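Local coordinates for protein Alpha/beta hydrolase (Novosphingobium aromaticivorans, PDB 3BWX) that is probably a hydrolase of the alpha/beta hydrolase family, with a substrate that remains unassigned, at residues Pro30-Leu35 against Gly54-Leu59; Ser238-Ala243 against Ile263-Thr268; Gly15-Phe20 against Asp68-Lys73. The protein carries 1 engineered substitution. One frame throughout, in Å; residues are numbered along the deposited sequence.

Interaction 1. Residues Pro30-Leu35 against Gly54-Leu59; sequences PPVLCL and GDWRVL
The beta-alpha-beta unit of the alpha/beta hydrolase fold built from strand 32-35, helix 46-52 and strand 58-61 closes here, where Val32 and Leu33 lie parallel beside Val58 and Leu59. Three nearly straight backbone bonds join the strands: Val32 N to Arg57 O at 2.9 Å, Leu59 N to Val32 O at 2.8 Å, and Cys34 N to Leu59 O at 2.9 Å. Val32 thus spends both its N-H and its carbonyl on this neighbour, reaching the residues before and after Val58, as a parallel ladder does. Leu33 and Leu35 bond the other way, to strand 99-104, so the segment 30-35 is an interior strand of the sheet.

Cys34 SG meets Val58 CG1 at 3.9 Å on the face that also carries Val32. On the reverse face Leu33 CD1 approaches Leu59 CB, and Pro31 CB touches Leu59 CD1 at 3.8 Å. The CG2 branch of Val32, anti to its carbonyl carbon, rests against CE3 of Trp56. Pro30 O lies in the plane of the indole at that edge, 3.3 Å from Trp56 CE3, while Arg29 makes a cation-pi contact with the ring. Arg57 runs alongside Pro31, its guanidinium turning one face to the proline ring, with Pro31 CD 3.6 Å from Arg57 NH2. Arg29 O holds that NH2, and NE has a weak bond to Asp26 O. Ahead of the first strand-to-strand bond a water continues the ladder, accepting from Arg57 N at 2.8 Å and sitting close to Pro30 O.

Interaction 2. Residues Ser238-Ala243 against Ile263-Thr268; sequences SDILSA and IGHAPT. With EDO (1,2-ethanediol), chain F.
Two loops meet backbone to backbone where Ser238 CA comes 3.9 Å from Gly264 CA, and a water just beyond takes the N-H of both Asp239 and His265, lying 2.9 Å from His265 N. His265 has the largest share of the contact. CG of His265 stands anti to the backbone N (chi1 -177°), on the side where Ile240 lies; CG1 of Ile240 sits over the ring centre in a CH-pi contact, 3.6 Å from the centroid and 10° off the normal. Ile240 CB covers the same face, 3.4 Å from His265 ND1, and its CG2 reaches His265 CE1. CB of Ala266, a residue preceded by a cis peptide bond, lies against the opposite face toward the rim. Held from both faces, the ring bonds through ND1 to Asp129 OD2, and NE2 comes close to Ser105 OG of a probable nucleophile elbow; this grouping is consistent with the catalytic triad of alpha/beta hydrolases. Asp239 OD1 approaches His265 CB at 3.8 Å but stays 5.3 Å from ND1. Ser238 is a second-shell residue: its OG bonds the same Asp129 OD2, and it accepts from Ile240 N at 3.1 Å and Leu241 N at 3.0 Å, an ST turn and an ST motif that fix the backbone carrying Ile240.

Interaction 3. Residues Gly15-Phe20 against Asp68-Lys73; sequences GLRLHF and DSDYAK. With EDO (1,2-ethanediol), chain P; EDO (1,2-ethanediol), chain R.
Asp70 and Ser69 share a first torsion, chi1 -81° and -77°, with CG and OG each anti to its own carbonyl carbon, and this brings both polar groups up to the backbone of Arg17 and His19. Asp70 grips Arg17 twice: its OD2 accepts from Arg17 N at 3.0 Å, the N-H arriving from above the carboxylate, 61° out of its plane, and its own N donates to Arg17 O at 3.0 Å. One residue earlier, Ser69 OG accepts from His19 N at 2.9 Å and is bonded also to Glu62 O. The Arg17 guanidinium lies near Asp70 as an opposite charge only, NH2 of Arg17 4.2 Å from OD1 of Asp70 and no N-H aimed at it. A water gives one proton to Asp70 OD1 at 2.7 Å and the other to Asp68 O. An alanine at Asp70 would probably leave Arg17 N and that water without their carboxylate partner and the guanidinium without this nearby negative charge. Asp68 lies alongside His19, its CB 3.6 Å from His19 ND1, while Glu62 and Asp7 bond the ring's two nitrogens. Leu16 CD2 closes the other end against Tyr71 O at 3.6 Å. Residues 68-73 come from the loop between strand 58-61 and helix 80-94 and run roughly antiparallel to strand 17-23, which sits between strands 6-11 and 58-61 and packs Leu18 and Phe20 on helix 80-94.

How the interactions relate
Interactions 1 and 3 belong to the same half of the main sheet: strand 17-23 neighbours strand 58-61, which in turn neighbours strand 32-35. Their centres are 21 Å apart, yet they touch, Phe20 CE2 packing on Leu59 CD2 at 3.7 Å. Along the chain, the two segments of interaction 1 fall between those of interaction 3. Interaction 2 comes later, in the loops after strands 230-235 and 255-260 at the sheet's far end, with its centre 24 Å from interaction 1 and 29 Å from interaction 3. Interactions 1 and 3 thus knit the N-terminal half of the sheet and its flanking loop, while interaction 2 forms the surroundings of the probable catalytic histidine.

Interaction 1. Residues Pro30-Leu35 against Gly54-Leu59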
loop_
_atom_site.group_PDB
_atom_site.type_symbol
_atom_site.label_atom_id
_atom_site.label_comp_id
_atom_site.label_asym_id
_atom_site.label_seq_id
_atom_site.Cartn_x
_atom_site.Cartn_y
_atom_site.Cartn_z
ATOM N N PRO A 30 -2.627 19.059 6.151
ATOM C CA PRO A 30 -3.528 17.948 5.853
ATOM C C PRO A 30 -2.976 16.646 6.420
ATOM O O PRO A 30 -1.756 16.529 6.608
ATOM C CB PRO A 30 -3.531 17.851 4.332
ATOM C CG PRO A 30 -2.274 18.555 3.886
ATOM C CD PRO A 30 -1.948 19.586 4.964
ATOM N N PRO A 31 -3.857 15.657 6.618
ATOM C CA PRO A 31 -3.339 14.372 7.083
ATOM C C PRO A 31 -2.720 13.547 5.971
ATOM O O PRO A 31 -2.979 13.784 4.782
ATOM C CB PRO A 31 -4.595 13.709 7.632
ATOM C CG PRO A 31 -5.675 14.207 6.754
ATOM C CD PRO A 31 -5.322 15.620 6.414
ATOM N N VAL A 32 -1.902 12.575 6.357
ATOM C CA VAL A 32 -1.253 11.664 5.423
ATOM C C VAL A 32 -1.979 10.308 5.460
ATOM O O VAL A 32 -2.036 9.672 6.501
ATOM C CB VAL A 32 0.225 11.466 5.752
ATOM C CG1 VAL A 32 0.859 10.510 4.745
ATOM C CG2 VAL A 32 0.975 12.817 5.724
ATOM N N LEU A 33 -2.548 9.886 4.329
ATOM C CA LEU A 33 -3.270 8.614 4.242
ATOM C C LEU A 33 -2.391 7.578 3.539
ATOM O O LEU A 33 -1.934 7.820 2.409
ATOM C CB LEU A 33 -4.553 8.804 3.436
ATOM C CG LEU A 33 -5.501 7.662 3.095
ATOM C CD1 LEU A 33 -6.241 7.226 4.333
ATOM C CD2 LEU A 33 -6.541 8.083 2.034
ATOM N N CYS A 34 -2.068 6.480 4.221
ATOM C CA CYS A 34 -1.152 5.461 3.720
ATOM C C CYS A 34 -1.951 4.250 3.304
ATOM O O CYS A 34 -2.605 3.644 4.151
ATOM C CB CYS A 34 -0.162 5.090 4.797
ATOM S SG CYS A 34 0.942 6.431 5.312
ATOM N N LEU A 35 -1.893 3.906 2.031
ATOM C CA LEU A 35 -2.696 2.879 1.457
ATOM C C LEU A 35 -1.835 1.677 1.087
ATOM O O LEU A 35 -0.927 1.793 0.260
ATOM C CB LEU A 35 -3.468 3.419 0.262
ATOM C CG LEU A 35 -4.378 4.612 0.577
ATOM C CD1 LEU A 35 -5.050 5.020 -0.745
ATOM C CD2 LEU A 35 -5.340 4.299 1.726
ATOM N N GLY A 54 3.456 13.497 14.479
ATOM C CA GLY A 54 3.694 14.748 15.178
ATOM C C GLY A 54 3.809 15.831 14.150
ATOM O O GLY A 54 3.005 16.757 14.125
ATOM N N ASP A 55 4.812 15.722 13.287
ATOM C CA ASP A 55 4.912 16.655 12.164
ATOM C C ASP A 55 3.704 16.569 11.241
ATOM O O ASP A 55 3.315 17.531 10.627
ATOM C CB ASP A 55 6.162 16.393 11.348
ATOM C CG ASP A 55 7.436 16.746 12.098
ATOM O OD1 ASP A 55 7.417 17.539 13.058
ATOM O OD2 ASP A 55 8.478 16.225 11.696
ATOM N N TRP A 56 3.130 15.395 11.158
ATOM C CA TRP A 56 1.938 15.079 10.396
ATOM C C TRP A 56 0.987 14.139 11.154
ATOM O O TRP A 56 1.415 13.244 11.910
ATOM C CB TRP A 56 2.329 14.338 9.092
ATOM C CG TRP A 56 3.211 15.152 8.203
ATOM C CD1 TRP A 56 4.545 15.223 8.286
ATOM C CD2 TRP A 56 2.818 16.095 7.180
ATOM N NE1 TRP A 56 5.046 16.113 7.372
ATOM C CE2 TRP A 56 4.001 16.671 6.685
ATOM C CE3 TRP A 56 1.580 16.479 6.595
ATOM C CZ2 TRP A 56 3.982 17.608 5.651
ATOM C CZ3 TRP A 56 1.587 17.427 5.557
ATOM C CH2 TRP A 56 2.770 17.960 5.118
ATOM N N ARG A 57 -0.301 14.363 10.957
ATOM C CA ARG A 57 -1.280 13.340 11.308
ATOM C C ARG A 57 -1.169 12.222 10.279
ATOM O O ARG A 57 -1.076 12.507 9.085
ATOM C CB ARG A 57 -2.701 13.860 11.282
ATOM C CG ARG A 57 -2.919 14.978 12.287
ATOM C CD ARG A 57 -4.319 15.563 12.130
ATOM N NE ARG A 57 -4.384 16.453 10.971
ATOM C CZ ARG A 57 -5.495 16.809 10.343
ATOM N NH1 ARG A 57 -6.678 16.321 10.706
ATOM N NH2 ARG A 57 -5.426 17.660 9.343
ATOM N N VAL A 58 -1.274 10.972 10.695
ATOM C CA VAL A 58 -1.099 9.886 9.746
ATOM C C VAL A 58 -2.199 8.864 9.984
ATOM O O VAL A 58 -2.434 8.469 11.139
ATOM C CB VAL A 58 0.277 9.175 9.883
ATOM C CG1 VAL A 58 0.474 8.143 8.742
ATOM C CG2 VAL A 58 1.493 10.109 9.909
ATOM N N LEU A 59 -2.888 8.496 8.905
ATOM C CA LEU A 59 -3.947 7.472 8.934
ATOM C C LEU A 59 -3.470 6.280 8.098
ATOM O O LEU A 59 -3.107 6.447 6.905
ATOM C CB LEU A 59 -5.236 7.981 8.291
ATOM C CG LEU A 59 -6.165 8.904 9.066
ATOM C CD1 LEU A 59 -5.597 10.258 8.957
ATOM C CD2 LEU A 59 -7.640 8.837 8.553
HETATM O O HOH W 1 -1.235 16.554 9.439
#

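Interaction 2. Residues Ser238-Ala243 against Ile263-Thr268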
loop_
_atom_site.group_PDB
_atom_site.type_symbol
_atom_site.label_atom_id
_atom_site.label_comp_id
_atom_site.label_asym_id
_atom_site.label_seq_id
_atom_site.Cartn_x
_atom_site.Cartn_y
_atom_site.Cartn_z
ATOM N N SER A 238 12.143 -3.707 -10.304
ATOM C CA SER A 238 10.729 -3.992 -10.194
ATOM C C SER A 238 10.193 -4.736 -11.390
ATOM O O SER A 238 10.448 -4.305 -12.523
ATOM C CB SER A 238 9.964 -2.699 -10.088
ATOM O OG SER A 238 8.573 -2.973 -10.055
ATOM N N ASP A 239 9.479 -5.831 -11.100
ATOM C CA ASP A 239 8.724 -6.596 -12.107
ATOM C C ASP A 239 7.282 -6.085 -12.314
ATOM O O ASP A 239 6.475 -6.763 -12.975
ATOM C CB ASP A 239 8.768 -8.109 -11.830
ATOM C CG ASP A 239 7.986 -8.543 -10.594
ATOM O OD1 ASP A 239 7.364 -7.715 -9.860
ATOM O OD2 ASP A 239 7.951 -9.779 -10.386
ATOM N N ILE A 240 6.956 -4.920 -11.766
ATOM C CA ILE A 240 5.588 -4.367 -11.784
ATOM C C ILE A 240 5.625 -3.038 -12.515
ATOM O O ILE A 240 4.805 -2.760 -13.363
ATOM C CB ILE A 240 4.991 -4.243 -10.366
ATOM C CG1 ILE A 240 4.540 -5.619 -9.859
ATOM C CG2 ILE A 240 3.795 -3.204 -10.320
ATOM C CD1 ILE A 240 3.104 -6.035 -10.295
ATOM N N LEU A 241 6.630 -2.244 -12.223
ATOM C CA LEU A 241 6.798 -0.910 -12.833
ATOM C C LEU A 241 8.126 -0.914 -13.587
ATOM O O LEU A 241 9.187 -1.052 -12.945
ATOM C CB LEU A 241 6.768 0.167 -11.765
ATOM C CG LEU A 241 6.986 1.589 -12.280
ATOM C CD1 LEU A 241 5.884 1.984 -13.277
ATOM C CD2 LEU A 241 7.036 2.628 -11.172
ATOM N N SER A 242 8.055 -0.811 -14.917
ATOM C CA SER A 242 9.236 -0.764 -15.743
ATOM C C SER A 242 9.938 0.603 -15.671
ATOM O O SER A 242 9.300 1.638 -15.365
ATOM C CB SER A 242 8.870 -1.109 -17.192
ATOM O OG SER A 242 8.278 -0.008 -17.875
ATOM N N ALA A 243 11.252 0.602 -15.922
ATOM C CA ALA A 243 11.993 1.858 -15.998
ATOM C C ALA A 243 11.423 2.794 -17.061
ATOM O O ALA A 243 11.342 4.018 -16.865
ATOM C CB ALA A 243 13.495 1.611 -16.236
ATOM N N ILE A 263 16.660 -3.114 -5.434
ATOM C CA ILE A 263 15.456 -3.679 -4.895
ATOM C C ILE A 263 14.367 -3.628 -5.946
ATOM O O ILE A 263 14.400 -2.813 -6.865
ATOM C CB ILE A 263 14.984 -3.020 -3.559
ATOM C CG1 ILE A 263 14.493 -1.610 -3.760
ATOM C CG2 ILE A 263 16.041 -3.043 -2.435
ATOM C CD1 ILE A 263 13.953 -0.992 -2.452
ATOM N N GLY A 264 13.388 -4.503 -5.769
ATOM C CA GLY A 264 12.343 -4.695 -6.752
ATOM C C GLY A 264 11.029 -4.161 -6.246
ATOM O O GLY A 264 10.991 -3.102 -5.593
ATOM N N HIS A 265 9.961 -4.888 -6.574
ATOM C CA HIS A 265 8.617 -4.511 -6.175
ATOM C C HIS A 265 8.329 -4.962 -4.755
ATOM O O HIS A 265 8.246 -6.147 -4.513
ATOM C CB HIS A 265 7.567 -5.119 -7.109
ATOM C CG HIS A 265 6.175 -4.690 -6.778
ATOM N ND1 HIS A 265 5.671 -3.444 -7.121
ATOM C CD2 HIS A 265 5.184 -5.332 -6.114
ATOM C CE1 HIS A 265 4.410 -3.371 -6.715
ATOM N NE2 HIS A 265 4.095 -4.498 -6.089
ATOM N N ALA A 266 8.130 -4.070 -3.782
ATOM C CA ALA A 266 8.241 -2.602 -3.804
ATOM C C ALA A 266 9.241 -2.126 -2.711
ATOM O O ALA A 266 9.497 -2.828 -1.716
ATOM C CB ALA A 266 6.870 -1.986 -3.561
ATOM N N PRO A 267 9.776 -0.891 -2.861
ATOM C CA PRO A 267 10.454 -0.240 -1.741
ATOM C C PRO A 267 9.606 -0.328 -0.469
ATOM O O PRO A 267 8.376 -0.254 -0.517
ATOM C CB PRO A 267 10.614 1.201 -2.210
ATOM C CG PRO A 267 10.724 1.052 -3.718
ATOM C CD PRO A 267 9.718 0.005 -4.029
ATOM N N THR A 268 10.255 -0.550 0.688
ATOM C CA THR A 268 9.561 -0.676 1.943
ATOM C C THR A 268 9.143 0.719 2.492
ATOM O O THR A 268 8.298 0.796 3.405
ATOM C CB THR A 268 10.434 -1.353 3.008
ATOM O OG1 THR A 268 11.572 -0.538 3.283
ATOM C CG2 THR A 268 10.849 -2.778 2.578
HETATM C C1 EDO F . 15.353 -1.781 4.136
HETATM O O1 EDO F . 13.990 -1.425 3.886
HETATM C C2 EDO F . 16.145 -0.532 4.379
HETATM O O2 EDO F . 15.881 -0.174 5.736
HETATM O O HOH W 2 10.214 -7.110 -8.383
#

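Interaction 3. Residues Gly15-Phe20 against Asp68-Lys73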
loop_
_atom_site.group_PDB
_atom_site.type_symbol
_atom_site.label_atom_id
_atom_site.label_comp_id
_atom_site.label_asym_id
_atom_site.label_seq_id
_atom_site.Cartn_x
_atom_site.Cartn_y
_atom_site.Cartn_z
ATOM N N GLY A 15 -21.740 -2.761 6.034
ATOM C CA GLY A 15 -21.800 -3.133 7.429
ATOM C C GLY A 15 -20.541 -3.687 8.120
ATOM O O GLY A 15 -20.592 -4.117 9.280
ATOM N N LEU A 16 -19.409 -3.653 7.409
ATOM C CA LEU A 16 -18.138 -4.121 7.984
ATOM C C LEU A 16 -17.503 -3.049 8.838
ATOM O O LEU A 16 -17.533 -1.872 8.502
ATOM C CB LEU A 16 -17.131 -4.512 6.883
ATOM C CG LEU A 16 -17.529 -5.701 5.997
ATOM C CD1 LEU A 16 -16.330 -6.024 5.051
ATOM C CD2 LEU A 16 -17.994 -6.896 6.791
ATOM N N ARG A 17 -16.900 -3.475 9.956
ATOM C CA ARG A 17 -16.047 -2.637 10.742
ATOM C C ARG A 17 -14.653 -2.735 10.187
ATOM O O ARG A 17 -14.012 -3.769 10.244
ATOM C CB ARG A 17 -16.033 -3.079 12.209
ATOM C CG ARG A 17 -15.304 -2.105 13.152
ATOM C CD ARG A 17 -15.036 -2.703 14.541
ATOM N NE ARG A 17 -14.045 -3.785 14.499
ATOM C CZ ARG A 17 -13.875 -4.747 15.424
ATOM N NH1 ARG A 17 -14.655 -4.833 16.518
ATOM N NH2 ARG A 17 -12.944 -5.661 15.226
ATOM N N LEU A 18 -14.194 -1.619 9.657
ATOM C CA LEU A 18 -12.870 -1.542 9.030
ATOM C C LEU A 18 -11.964 -0.720 9.966
ATOM O O LEU A 18 -12.423 0.162 10.715
ATOM C CB LEU A 18 -13.004 -0.901 7.668
ATOM C CG LEU A 18 -13.929 -1.666 6.713
ATOM C CD1 LEU A 18 -13.941 -0.956 5.331
ATOM C CD2 LEU A 18 -13.500 -3.165 6.540
ATOM N N HIS A 19 -10.683 -1.031 9.898
ATOM C CA HIS A 19 -9.687 -0.563 10.879
ATOM C C HIS A 19 -8.621 0.352 10.293
ATOM O O HIS A 19 -8.141 0.119 9.202
ATOM C CB HIS A 19 -9.024 -1.764 11.475
ATOM C CG HIS A 19 -7.911 -1.463 12.410
ATOM N ND1 HIS A 19 -6.629 -1.943 12.198
ATOM C CD2 HIS A 19 -7.860 -0.741 13.559
ATOM C CE1 HIS A 19 -5.840 -1.511 13.180
ATOM N NE2 HIS A 19 -6.572 -0.816 14.035
ATOM N N PHE A 20 -8.290 1.411 11.039
ATOM C CA PHE A 20 -7.120 2.234 10.707
ATOM C C PHE A 20 -6.348 2.588 11.951
ATOM O O PHE A 20 -6.951 2.776 13.040
ATOM C CB PHE A 20 -7.398 3.528 9.885
ATOM C CG PHE A 20 -8.273 4.558 10.537
ATOM C CD1 PHE A 20 -9.661 4.390 10.649
ATOM C CD2 PHE A 20 -7.726 5.748 10.994
ATOM C CE1 PHE A 20 -10.425 5.401 11.226
ATOM C CE2 PHE A 20 -8.528 6.744 11.521
ATOM C CZ PHE A 20 -9.831 6.550 11.647
ATOM N N ASP A 68 -6.733 -6.236 10.837
ATOM C CA ASP A 68 -7.821 -6.267 11.824
ATOM C C ASP A 68 -9.145 -5.810 11.243
ATOM O O ASP A 68 -10.134 -5.752 11.943
ATOM C CB ASP A 68 -7.494 -5.366 13.018
ATOM C CG ASP A 68 -6.463 -5.959 13.956
ATOM O OD1 ASP A 68 -5.912 -7.042 13.618
ATOM O OD2 ASP A 68 -6.182 -5.322 15.017
ATOM N N SER A 69 -9.170 -5.467 9.952
ATOM C CA SER A 69 -10.459 -5.168 9.329
ATOM C C SER A 69 -11.318 -6.420 9.185
ATOM O O SER A 69 -10.822 -7.517 9.002
ATOM C CB SER A 69 -10.247 -4.485 7.974
ATOM O OG SER A 69 -9.893 -3.113 8.105
ATOM N N ASP A 70 -12.622 -6.233 9.275
ATOM C CA ASP A 70 -13.515 -7.332 9.162
ATOM C C ASP A 70 -13.341 -8.008 7.833
ATOM O O ASP A 70 -13.010 -7.357 6.822
ATOM C CB ASP A 70 -14.995 -6.917 9.264
ATOM C CG ASP A 70 -15.495 -6.721 10.698
ATOM O OD1 ASP A 70 -14.759 -6.956 11.685
ATOM O OD2 ASP A 70 -16.653 -6.286 10.822
ATOM N N TYR A 71 -13.570 -9.326 7.849
ATOM C CA TYR A 71 -13.663 -10.146 6.644
ATOM C C TYR A 71 -15.071 -10.065 6.049
ATOM O O TYR A 71 -16.041 -9.903 6.801
ATOM C CB TYR A 71 -13.301 -11.610 6.952
ATOM C CG TYR A 71 -11.819 -11.896 7.265
ATOM C CD1 TYR A 71 -10.901 -10.862 7.495
ATOM C CD2 TYR A 71 -11.348 -13.210 7.324
ATOM C CE1 TYR A 71 -9.556 -11.149 7.769
ATOM C CE2 TYR A 71 -10.031 -13.496 7.606
ATOM C CZ TYR A 71 -9.145 -12.466 7.824
ATOM O OH TYR A 71 -7.851 -12.748 8.097
ATOM N N ALA A 72 -15.176 -10.131 4.726
ATOM C CA ALA A 72 -16.457 -10.043 4.055
ATOM C C ALA A 72 -17.182 -11.356 4.041
ATOM O O ALA A 72 -16.577 -12.371 3.771
ATOM C CB ALA A 72 -16.275 -9.590 2.643
ATOM N N LYS A 73 -18.485 -11.318 4.327
ATOM C CA LYS A 73 -19.326 -12.504 4.156
ATOM C C LYS A 73 -19.392 -12.914 2.691
ATOM O O LYS A 73 -19.478 -14.093 2.394
ATOM C CB LYS A 73 -20.732 -12.274 4.713
ATOM C CG LYS A 73 -20.788 -12.250 6.231
ATOM C CD LYS A 73 -22.212 -11.887 6.741
HETATM C C1 EDO P . -20.565 -7.990 4.356
HETATM O O1 EDO P . -20.010 -8.990 5.219
HETATM C C2 EDO P . -19.826 -7.880 3.026
HETATM O O2 EDO P . -19.977 -9.086 2.268
HETATM C C1 EDO R . -3.170 -3.969 12.889
HETATM O O1 EDO R . -3.045 -5.106 13.744
HETATM C C2 EDO R . -2.390 -4.276 11.646
HETATM O O2 EDO R . -3.050 -5.375 11.061
HETATM O O HOH W 3 -12.176 -3.824 12.440
HETATM O O HOH W 4 -12.258 -7.485 12.624
#